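Local atomic coordinates of halohydrin dehalogenase (Rhizobium radiobacter, PDB entry 4IY1), a protein that probably catalyses the conversion of vicinal halohydrins to epoxides with release of halide, on a short-chain dehydrogenase/reductase scaffold. Residues His126-Thr131 with Pro169-Ala174; Lys10-Met15 with Val77-Ala82; Glu102-Lys107 with Ser143-Ala148; Val6-His11 with Ala29-Ser34. The protein carries 37 engineered substitutions. One frame throughout, in Å; residues are numbered along the deposited sequence.

Contact 1. Residues His126-Thr131 with Pro169-Ala174. Engineered in segment 169-174: Ala174 (natural residue Gly).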
# COMPACT_ATOMS: atom_id res chain seq x y z
N HIS B 126 21.15 -10.95 8.71
CA HIS B 126 20.25 -9.91 8.25
C HIS B 126 20.43 -9.80 6.78
O HIS B 126 21.56 -9.90 6.28
CB HIS B 126 20.61 -8.57 8.90
CG HIS B 126 20.33 -8.51 10.37
ND1 HIS B 126 21.21 -8.94 11.28
CD2 HIS B 126 19.29 -7.90 11.08
CE1 HIS B 126 20.69 -8.78 12.53
NE2 HIS B 126 19.54 -8.11 12.41
N ILE B 127 19.32 -9.62 6.06
CA ILE B 127 19.34 -9.53 4.63
C ILE B 127 18.61 -8.29 4.15
O ILE B 127 17.51 -7.98 4.62
CB ILE B 127 18.66 -10.77 4.01
CG1 ILE B 127 19.49 -12.03 4.37
CG2 ILE B 127 18.55 -10.63 2.50
CD1 ILE B 127 18.94 -13.27 3.69
N ILE B 128 19.29 -7.50 3.33
CA ILE B 128 18.81 -6.17 2.94
C ILE B 128 18.97 -6.04 1.45
O ILE B 128 20.06 -6.23 0.94
CB ILE B 128 19.62 -5.05 3.58
CG1 ILE B 128 19.38 -5.01 5.07
CG2 ILE B 128 19.26 -3.70 2.97
CD1 ILE B 128 20.57 -4.50 5.86
N PHE B 129 17.85 -5.89 0.74
CA PHE B 129 17.86 -5.60 -0.68
C PHE B 129 17.80 -4.08 -0.85
O PHE B 129 16.88 -3.42 -0.36
CB PHE B 129 16.60 -6.20 -1.33
CG PHE B 129 16.58 -7.72 -1.34
CD1 PHE B 129 15.44 -8.39 -1.73
CD2 PHE B 129 17.69 -8.47 -0.96
CE1 PHE B 129 15.38 -9.78 -1.76
CE2 PHE B 129 17.64 -9.85 -0.94
CZ PHE B 129 16.48 -10.51 -1.33
N ILE B 130 18.70 -3.53 -1.66
CA ILE B 130 18.50 -2.16 -2.11
C ILE B 130 17.72 -2.11 -3.42
O ILE B 130 18.21 -2.54 -4.46
CB ILE B 130 19.83 -1.36 -2.14
CG1 ILE B 130 20.43 -1.39 -0.75
CG2 ILE B 130 19.55 0.10 -2.50
CD1 ILE B 130 21.82 -0.82 -0.69
N THR B 131 16.43 -1.72 -3.35
CA THR B 131 15.60 -1.71 -4.57
C THR B 131 15.41 -0.30 -5.18
O THR B 131 16.39 0.36 -5.54
CB THR B 131 14.26 -2.48 -4.37
OG1 THR B 131 13.41 -1.75 -3.48
CG2 THR B 131 14.57 -3.89 -3.71
N PRO B 169 15.99 -11.27 10.09
CA PRO B 169 15.15 -10.18 9.55
C PRO B 169 15.48 -9.91 8.10
O PRO B 169 16.63 -10.08 7.70
CB PRO B 169 15.55 -8.97 10.42
CG PRO B 169 16.06 -9.59 11.70
CD PRO B 169 16.84 -10.78 11.19
N VAL B 170 14.46 -9.64 7.29
CA VAL B 170 14.71 -9.32 5.87
C VAL B 170 14.03 -7.96 5.53
O VAL B 170 12.94 -7.70 6.01
CB VAL B 170 14.16 -10.43 4.95
CG1 VAL B 170 14.47 -10.16 3.50
CG2 VAL B 170 14.70 -11.83 5.35
N PHE B 171 14.72 -7.10 4.79
CA PHE B 171 14.30 -5.69 4.60
C PHE B 171 14.54 -5.34 3.14
O PHE B 171 15.50 -5.84 2.55
CB PHE B 171 15.16 -4.73 5.42
CG PHE B 171 15.11 -4.97 6.88
CD1 PHE B 171 16.19 -5.50 7.54
CD2 PHE B 171 13.97 -4.62 7.62
CE1 PHE B 171 16.16 -5.69 8.91
CE2 PHE B 171 13.92 -4.84 8.98
CZ PHE B 171 15.01 -5.37 9.63
N ALA B 172 13.73 -4.43 2.59
CA ALA B 172 14.10 -3.74 1.33
C ALA B 172 14.22 -2.22 1.54
O ALA B 172 13.44 -1.62 2.27
CB ALA B 172 13.09 -4.03 0.23
N ILE B 173 15.21 -1.60 0.90
CA ILE B 173 15.33 -0.15 0.96
C ILE B 173 15.08 0.40 -0.43
O ILE B 173 15.80 0.07 -1.35
CB ILE B 173 16.72 0.32 1.45
CG1 ILE B 173 16.91 -0.02 2.92
CG2 ILE B 173 16.85 1.85 1.27
CD1 ILE B 173 18.37 0.12 3.38
N ALA B 174 14.04 1.21 -0.57
CA ALA B 174 13.58 1.62 -1.87
C ALA B 174 13.87 3.14 -2.03
O ALA B 174 13.09 3.96 -1.58
CB ALA B 174 12.06 1.37 -2.00
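The imidazole of His126 and the ring of Pro169 cross obliquely at the start of two parallel strands. Pro169 CD lies over one face of the imidazole, 4.1 Å from its centroid, a CH-pi contact. The closest atoms of the two rings are His126 CD2 and Pro169 CG, 3.7 Å apart. CG of His126 stands beside its own backbone N, anti to the carbonyl carbon (chi1 -69°), and NE2 is held by a hydrogen bond to Asp230. An alanine in place of His126 would remove both the ring over Pro169 and the bond to Asp230, and would probably loosen the entry to this strand pair. Phe171 comes next on the same face of the sheet, meeting CG1 of Ile128 with the edge of its ring, CD1 to CG1 4.1 Å. Ile128 and Ile173 extend alongside each other in a common direction, with Ile128 CG2 3.9 Å from Ile173 CD1. The strands belong to a beta-alpha-beta crossover of the Rossmann-like core, in which helix 143-163 links them and covers the face that carries Phe129 and Ala172. On that face Ile127 CG2 packs against Val170 CG1, while helix 214-225 covers Phe171 and Ile173 on the other. Between the faces the backbones are joined in regular parallel fashion: Phe171 N donates to Ile127 O almost along the C=O axis, and Ile173 N to Phe129 O at 2.8 Å. Where the strand 126-130 ends, Thr131 N still donates to Ile173 O from above the carbonyl plane. Thr131 OG1 bonds to Ser153 and touches the methyl of Ala174, an engineered residue, at 3.7 Å.

Contact 2. Residues Lys10-Met15 with Val77-Ala82; sequences KHFGGM and VSNDIA. Engineered in segment 77-82: Ala82 (natural residue Phe).
Asn79, late in a central strand, reaches into the loop before helix 14-23 and ties it down with both ends of its amide. Its CB points toward that loop, and CG is anti to the backbone N (chi1 173°), which carries the amide up to the turn His11-Gly14. OD1 accepts the backbone N-H of Gly13 at 2.9 Å, the donor lying above the amide carbonyl plane, and the same oxygen rests 3.4 Å from Phe12 CB. ND2 donates to His11 O, also at 2.9 Å, with 159° at the hydrogen. That carbonyl is gripped twice, since Gly14 N closes the type II' turn on it at 2.7 Å. A leucine in place of Asn79 would lose both polar contacts and would probably leave the turn less firmly anchored to the strand. Beyond the amide the contact becomes mainly apolar: Ile81 sets CG2 against Phe12 CB at 3.7 Å, and its CD1 meets His11 CD2 at 3.9 Å, the latter two side chains crossing at about a right angle. Apart from these, Phe12 CD2 comes within 3.5 Å of Asp80 O, which accepts from Arg149. In dinucleotide-binding relatives this position holds the glycine-rich loop; the loop here keeps Gly13 and Gly14 but places Phe12, whose ring meets Tyr186 edge-to-face, beside them, consistent with an enzyme that needs no dinucleotide. The contact lies at the C-terminal ends of the strands in mid-sheet, where Thr7 and Asn8 bond to the backbone of Asn79, Ile130 of strand 126-130 packs against Phe12, and helix 14-23 begins.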
# COMPACT_ATOMS: atom_id res chain seq x y z
N LYS B 10 30.75 0.17 -5.80
CA LYS B 10 31.09 1.48 -6.37
C LYS B 10 29.88 2.28 -6.82
O LYS B 10 30.04 3.39 -7.33
CB LYS B 10 32.05 1.33 -7.54
CG LYS B 10 33.43 0.79 -7.14
CD LYS B 10 34.31 0.61 -8.38
CE LYS B 10 35.80 0.69 -8.04
NZ LYS B 10 36.65 0.35 -9.22
N HIS B 11 28.68 1.72 -6.68
CA HIS B 11 27.49 2.38 -7.23
C HIS B 11 26.34 2.42 -6.28
O HIS B 11 26.29 1.61 -5.33
CB HIS B 11 27.06 1.71 -8.53
CG HIS B 11 28.19 1.46 -9.50
ND1 HIS B 11 28.59 2.37 -10.41
CD2 HIS B 11 28.98 0.32 -9.71
CE1 HIS B 11 29.61 1.86 -11.13
NE2 HIS B 11 29.86 0.61 -10.69
N PHE B 12 25.35 3.25 -6.61
CA PHE B 12 24.05 3.26 -5.93
C PHE B 12 24.26 3.38 -4.43
O PHE B 12 24.78 4.38 -3.96
CB PHE B 12 23.23 2.01 -6.31
CG PHE B 12 21.72 2.14 -6.07
CD1 PHE B 12 21.12 3.38 -5.85
CD2 PHE B 12 20.91 1.01 -6.09
CE1 PHE B 12 19.74 3.50 -5.69
CE2 PHE B 12 19.53 1.11 -5.90
CZ PHE B 12 18.94 2.35 -5.73
N GLY B 13 23.85 2.35 -3.67
CA GLY B 13 23.95 2.39 -2.21
C GLY B 13 25.26 1.85 -1.68
O GLY B 13 25.45 1.70 -0.47
N GLY B 14 26.13 1.44 -2.61
CA GLY B 14 27.32 0.68 -2.26
C GLY B 14 28.23 1.28 -1.19
O GLY B 14 28.49 0.65 -0.16
N MET B 15 28.76 2.49 -1.44
CA MET B 15 29.81 3.06 -0.55
C MET B 15 29.24 3.51 0.79
O MET B 15 29.78 3.20 1.86
CB MET B 15 30.55 4.23 -1.22
CG MET B 15 31.29 3.82 -2.48
SD MET B 15 32.54 2.57 -2.14
CE MET B 15 33.61 3.48 -1.02
N VAL B 77 24.05 -7.25 1.96
CA VAL B 77 23.42 -6.10 1.34
C VAL B 77 23.46 -6.29 -0.16
O VAL B 77 24.53 -6.21 -0.78
CB VAL B 77 24.11 -4.77 1.71
CG1 VAL B 77 23.38 -3.61 1.07
CG2 VAL B 77 24.19 -4.61 3.21
N SER B 78 22.30 -6.65 -0.73
CA SER B 78 22.19 -6.79 -2.15
C SER B 78 21.85 -5.46 -2.79
O SER B 78 20.69 -5.01 -2.78
CB SER B 78 21.18 -7.89 -2.52
OG SER B 78 21.33 -8.28 -3.87
N ASN B 79 22.90 -4.82 -3.29
CA ASN B 79 22.85 -3.46 -3.84
C ASN B 79 22.77 -3.57 -5.35
O ASN B 79 23.79 -3.64 -6.04
CB ASN B 79 24.10 -2.69 -3.39
CG ASN B 79 24.24 -1.33 -4.05
OD1 ASN B 79 23.35 -0.48 -3.97
ND2 ASN B 79 25.40 -1.09 -4.67
N ASP B 80 21.56 -3.70 -5.86
CA ASP B 80 21.36 -4.09 -7.23
C ASP B 80 21.17 -2.92 -8.20
O ASP B 80 20.50 -1.93 -7.89
CB ASP B 80 20.21 -5.09 -7.34
CG ASP B 80 20.56 -6.43 -6.70
OD1 ASP B 80 21.56 -7.07 -7.14
OD2 ASP B 80 19.95 -6.74 -5.67
N ILE B 81 21.80 -3.03 -9.36
CA ILE B 81 21.82 -1.93 -10.31
C ILE B 81 21.56 -2.46 -11.70
O ILE B 81 21.79 -3.63 -11.97
CB ILE B 81 23.16 -1.17 -10.27
CG1 ILE B 81 24.31 -2.14 -10.59
CG2 ILE B 81 23.38 -0.59 -8.87
CD1 ILE B 81 25.67 -1.50 -10.74
N ALA B 82 20.92 -1.63 -12.52
CA ALA B 82 20.82 -1.92 -13.93
C ALA B 82 20.53 -0.63 -14.63
O ALA B 82 19.92 0.27 -14.04
CB ALA B 82 19.72 -2.93 -14.20

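Contact 3. Residues Glu102-Lys107 with Ser143-Ala148. Engineered in segment 102-107: Lys107 (natural residue Arg). Engineered in segment 143-148: Ala146 (natural residue Thr).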
# COMPACT_ATOMS: atom_id res chain seq x y z
N GLU B 102 16.81 -10.24 -14.71
CA GLU B 102 18.05 -10.88 -14.32
C GLU B 102 18.86 -10.01 -13.36
O GLU B 102 19.20 -10.45 -12.26
CB GLU B 102 18.87 -11.30 -15.56
CG GLU B 102 20.02 -12.24 -15.20
CD GLU B 102 19.53 -13.60 -14.70
OE1 GLU B 102 18.44 -14.05 -15.13
OE2 GLU B 102 20.22 -14.23 -13.86
N ALA B 103 19.09 -8.74 -13.72
CA ALA B 103 19.94 -7.84 -12.87
C ALA B 103 19.26 -7.45 -11.55
O ALA B 103 19.92 -7.35 -10.51
CB ALA B 103 20.38 -6.58 -13.66
N LEU B 104 17.95 -7.17 -11.58
CA LEU B 104 17.32 -6.50 -10.43
C LEU B 104 16.59 -7.47 -9.51
O LEU B 104 16.33 -7.15 -8.36
CB LEU B 104 16.36 -5.40 -10.88
CG LEU B 104 17.05 -4.27 -11.67
CD1 LEU B 104 16.07 -3.15 -11.99
CD2 LEU B 104 18.25 -3.73 -10.87
N GLN B 105 16.28 -8.66 -10.01
CA GLN B 105 15.34 -9.55 -9.33
C GLN B 105 15.92 -10.93 -9.12
O GLN B 105 15.93 -11.44 -7.98
CB GLN B 105 14.06 -9.66 -10.15
CG GLN B 105 12.79 -9.70 -9.34
CD GLN B 105 11.57 -9.85 -10.23
OE1 GLN B 105 11.44 -9.15 -11.22
NE2 GLN B 105 10.67 -10.78 -9.89
N ILE B 106 16.42 -11.54 -10.19
CA ILE B 106 17.08 -12.89 -10.04
C ILE B 106 18.33 -12.78 -9.16
O ILE B 106 18.63 -13.65 -8.32
CB ILE B 106 17.47 -13.50 -11.40
CG1 ILE B 106 16.30 -13.49 -12.39
CG2 ILE B 106 18.05 -14.88 -11.22
CD1 ILE B 106 15.06 -14.23 -11.93
N LYS B 107 19.01 -11.64 -9.28
CA LYS B 107 20.28 -11.44 -8.56
C LYS B 107 20.09 -11.47 -7.06
O LYS B 107 20.76 -12.22 -6.36
CB LYS B 107 20.98 -10.15 -9.05
CG LYS B 107 22.28 -9.81 -8.32
CD LYS B 107 23.39 -10.81 -8.63
CE LYS B 107 23.81 -10.76 -10.10
NZ LYS B 107 24.62 -11.95 -10.41
N SER B 143 8.81 1.08 -17.38
CA SER B 143 7.98 -0.04 -16.96
C SER B 143 8.72 -1.32 -16.58
O SER B 143 8.44 -1.95 -15.56
CB SER B 143 6.90 -0.33 -18.01
OG SER B 143 7.33 -1.34 -18.91
N THR B 144 9.70 -1.71 -17.38
CA THR B 144 10.51 -2.87 -17.05
C THR B 144 11.23 -2.66 -15.71
O THR B 144 11.27 -3.56 -14.87
CB THR B 144 11.58 -3.15 -18.14
OG1 THR B 144 12.36 -1.97 -18.35
CG2 THR B 144 10.93 -3.56 -19.46
N TYR B 145 11.80 -1.47 -15.52
CA TYR B 145 12.52 -1.16 -14.30
C TYR B 145 11.61 -1.14 -13.07
O TYR B 145 11.96 -1.67 -12.02
CB TYR B 145 13.20 0.21 -14.44
CG TYR B 145 14.08 0.54 -13.25
CD1 TYR B 145 13.63 1.37 -12.24
CD2 TYR B 145 15.38 0.07 -13.18
CE1 TYR B 145 14.47 1.74 -11.19
CE2 TYR B 145 16.21 0.41 -12.12
CZ TYR B 145 15.76 1.28 -11.15
OH TYR B 145 16.56 1.54 -10.05
N ALA B 146 10.44 -0.51 -13.18
CA ALA B 146 9.57 -0.32 -12.01
C ALA B 146 9.17 -1.71 -11.55
O ALA B 146 9.09 -1.98 -10.35
CB ALA B 146 8.34 0.50 -12.40
N SER B 147 8.83 -2.56 -12.51
CA SER B 147 8.24 -3.86 -12.20
C SER B 147 9.24 -4.86 -11.63
O SER B 147 8.95 -5.52 -10.64
CB SER B 147 7.46 -4.42 -13.39
OG SER B 147 8.30 -5.12 -14.26
N ALA B 148 10.46 -4.88 -12.15
CA ALA B 148 11.53 -5.69 -11.56
C ALA B 148 11.92 -5.25 -10.17
O ALA B 148 12.17 -6.10 -9.26
CB ALA B 148 12.76 -5.74 -12.48
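Three side-chain torsions set this meeting of two long helices. Leu104 holds CG anti to its carbonyl carbon and beside the backbone N, its chain then running out so that CD1 projects across the groove. Tyr145 puts CG anti to its backbone N (chi1 -174°), which turns the ring back to meet it. Gln105 departs from a staggered first torsion (chi1 -141°) and then extends past Ala148. The branch that does the touching on the first helix is Leu104 CD1, 3.5 Å from Tyr145 CD2 and 3.6 Å from CE2 of the same ring; the two side chains cross at about a right angle. Nearer the backbones Leu104 CB faces the methyl of Ala148, CB to CB 4.0 Å. The amide of Gln105 lies alongside that same residue, with OE1 3.5 Å from Ala148 CA and CG 3.7 Å from Ala148 O. No hydrogen bond joins the segments; the polar ends are satisfied beyond them. Gln105 pairs through both amide atoms with the second subunit, OE1 with NE2 of its own counterpart and NE2 with Tyr97 there, so its amide belongs to the subunit interface as well. Tyr145 OH bonds to Arg149, one turn further on, a spacing that fits the Tyr-x-x-x-Arg motif of halohydrin dehalogenases. The segments of helices 94-122 and 143-163 run nearly parallel, 15° apart with axes 9.6 Å from each other. Consistent with the four-helix association common among short-chain dehydrogenases, both helices face the second subunit, while Leu104 touches the engineered Ala82 in the loop after strand 75-79.

Contact 4. Residues Val6-His11 with Ala29-Ser34; sequences VTNVKH and ACHDES
This contact closes the first beta-alpha-beta unit of the Rossmann-like fold, where the loop after strand 3-6 meets strand 27-30 and the residues that follow it; helix 14-23 lies between them. Regular pairing is brief: Val6 N donates to Ala29 O and His31 N to Val6 O, both nearly along the C=O axis. The imidazole of His31 then takes over as acceptor, its ND1 receiving the N-H of Asn8 at 2.9 Å, almost straight at 173° and in the ring plane. Such a bond needs a lone pair on ND1, so the ring is likely protonated on NE2. The carbonyl of His31 receives Val9 N at 2.8 Å. Val9 CG2 packs on Cys30 SG at 3.9 Å. Asp32 OD1 accepts the N-H of Ser34, forming an Asx turn, and also the hydroxyl of Ser34, both from above the carboxylate plane. Asp32 OD2 takes a weak bond from Lys10 N at 3.4 Å. The extended Lys10 chain crosses the Asp32 side chain at about a right angle, ending with NZ 2.9 Å from Ser34 OG. NZ also makes a salt bridge to Glu40 of helix 38-47, which would probably stabilise its charge; the Asp32 carboxylate is near NZ but not touching it. In dinucleotide-binding relatives this end of the second strand commonly meets the adenosine ribose; here Asp32 engages the protein and two waters. Asn8 ND2 bonds Asn79 O, and His11 ND1 bonds Ser183. One water bridges Asn8 OD1 and Glu33 N, with a weak bond to Asp32 OD2; the other links His11 NE2 to Asp32 OD1, 2.5 Å from that oxygen.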
# COMPACT_ATOMS: atom_id res chain seq x y z
N VAL B 6 28.63 -6.31 0.71
CA VAL B 6 27.89 -5.32 -0.06
C VAL B 6 28.32 -5.53 -1.51
O VAL B 6 29.50 -5.73 -1.78
CB VAL B 6 28.27 -3.88 0.39
CG1 VAL B 6 27.53 -2.82 -0.42
CG2 VAL B 6 28.04 -3.68 1.88
N THR B 7 27.35 -5.65 -2.40
CA THR B 7 27.61 -5.87 -3.79
C THR B 7 27.66 -4.54 -4.51
O THR B 7 27.13 -3.53 -4.02
CB THR B 7 26.50 -6.76 -4.44
OG1 THR B 7 25.21 -6.13 -4.30
CG2 THR B 7 26.47 -8.15 -3.77
N ASN B 8 28.21 -4.56 -5.72
CA ASN B 8 28.26 -3.38 -6.57
C ASN B 8 28.74 -2.14 -5.81
O ASN B 8 28.16 -1.07 -5.90
CB ASN B 8 26.89 -3.15 -7.24
CG ASN B 8 26.53 -4.27 -8.22
OD1 ASN B 8 27.38 -4.76 -8.98
ND2 ASN B 8 25.28 -4.70 -8.19
N VAL B 9 29.83 -2.30 -5.08
CA VAL B 9 30.15 -1.38 -4.01
C VAL B 9 30.45 0.03 -4.51
O VAL B 9 30.27 0.99 -3.77
CB VAL B 9 31.29 -1.90 -3.12
CG1 VAL B 9 32.63 -1.78 -3.84
CG2 VAL B 9 31.31 -1.13 -1.81
N LYS B 10 30.75 0.17 -5.80
CA LYS B 10 31.09 1.48 -6.37
C LYS B 10 29.88 2.28 -6.82
O LYS B 10 30.04 3.39 -7.33
CB LYS B 10 32.05 1.33 -7.54
CG LYS B 10 33.43 0.79 -7.14
CD LYS B 10 34.31 0.61 -8.38
CE LYS B 10 35.80 0.69 -8.04
NZ LYS B 10 36.65 0.35 -9.22
N HIS B 11 28.68 1.72 -6.68
CA HIS B 11 27.49 2.38 -7.23
C HIS B 11 26.34 2.42 -6.28
O HIS B 11 26.29 1.61 -5.33
CB HIS B 11 27.06 1.71 -8.53
CG HIS B 11 28.19 1.46 -9.50
ND1 HIS B 11 28.59 2.37 -10.41
CD2 HIS B 11 28.98 0.32 -9.71
CE1 HIS B 11 29.61 1.86 -11.13
NE2 HIS B 11 29.86 0.61 -10.69
N ALA B 29 33.16 -7.32 3.43
CA ALA B 29 33.58 -7.75 2.10
C ALA B 29 32.77 -7.05 1.03
O ALA B 29 31.56 -6.84 1.19
CB ALA B 29 33.44 -9.25 1.98
N CYS B 30 33.45 -6.65 -0.04
CA CYS B 30 32.84 -5.84 -1.08
C CYS B 30 32.95 -6.53 -2.41
O CYS B 30 34.02 -7.06 -2.78
CB CYS B 30 33.55 -4.49 -1.20
SG CYS B 30 33.52 -3.51 0.30
N HIS B 31 31.91 -6.38 -3.21
CA HIS B 31 31.90 -6.94 -4.54
C HIS B 31 31.70 -5.84 -5.53
O HIS B 31 31.07 -4.81 -5.24
CB HIS B 31 30.81 -8.01 -4.64
CG HIS B 31 30.17 -8.11 -6.01
ND1 HIS B 31 29.34 -7.17 -6.50
CD2 HIS B 31 30.26 -9.10 -6.99
CE1 HIS B 31 28.98 -7.49 -7.75
NE2 HIS B 31 29.52 -8.68 -8.05
N ASP B 32 32.35 -5.98 -6.69
CA ASP B 32 32.11 -5.08 -7.80
C ASP B 32 32.53 -5.75 -9.09
O ASP B 32 33.41 -6.63 -9.10
CB ASP B 32 32.87 -3.77 -7.62
CG ASP B 32 32.37 -2.69 -8.54
OD1 ASP B 32 32.96 -2.48 -9.61
OD2 ASP B 32 31.32 -2.09 -8.24
N GLU B 33 31.85 -5.38 -10.17
CA GLU B 33 32.14 -5.94 -11.48
C GLU B 33 33.61 -5.66 -11.81
O GLU B 33 34.35 -6.54 -12.27
CB GLU B 33 31.19 -5.32 -12.52
CG GLU B 33 31.12 -6.05 -13.85
CD GLU B 33 29.97 -5.56 -14.73
OE1 GLU B 33 28.92 -5.16 -14.18
OE2 GLU B 33 30.10 -5.62 -15.97
N SER B 34 34.07 -4.48 -11.43
CA SER B 34 35.39 -4.04 -11.79
C SER B 34 36.47 -4.80 -11.02
O SER B 34 37.64 -4.76 -11.37
CB SER B 34 35.54 -2.54 -11.60
OG SER B 34 35.90 -2.25 -10.26
O HOH W 1 29.56 -3.37 -9.99
O HOH W 2 32.29 -0.87 -11.35

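Overall arrangement
Contacts 1, 2 and 4 all reach the same parallel sheet, and contact 3 joins helices flanking it. Contacts 1, 2 and 3 are buried, contact 4 partly so. Contact 1 rests on regular backbone bonds between neighbouring strands and apolar packing on both faces. Contact 2, the nearest to the chain's centre, replaces that regularity with one amide gripping a turn. It touches contact 1 through Ser78, bonded to Ile128 and Ile130, and contact 4 through Asn79, bonded to Thr7 and Asn8. Contact 4 adds charge and water and shares Lys10 and His11 with contact 2. Contact 3 has no hydrogen bond between its segments and is polar toward the second subunit; Leu104 and Lys107 bring it against contact 2.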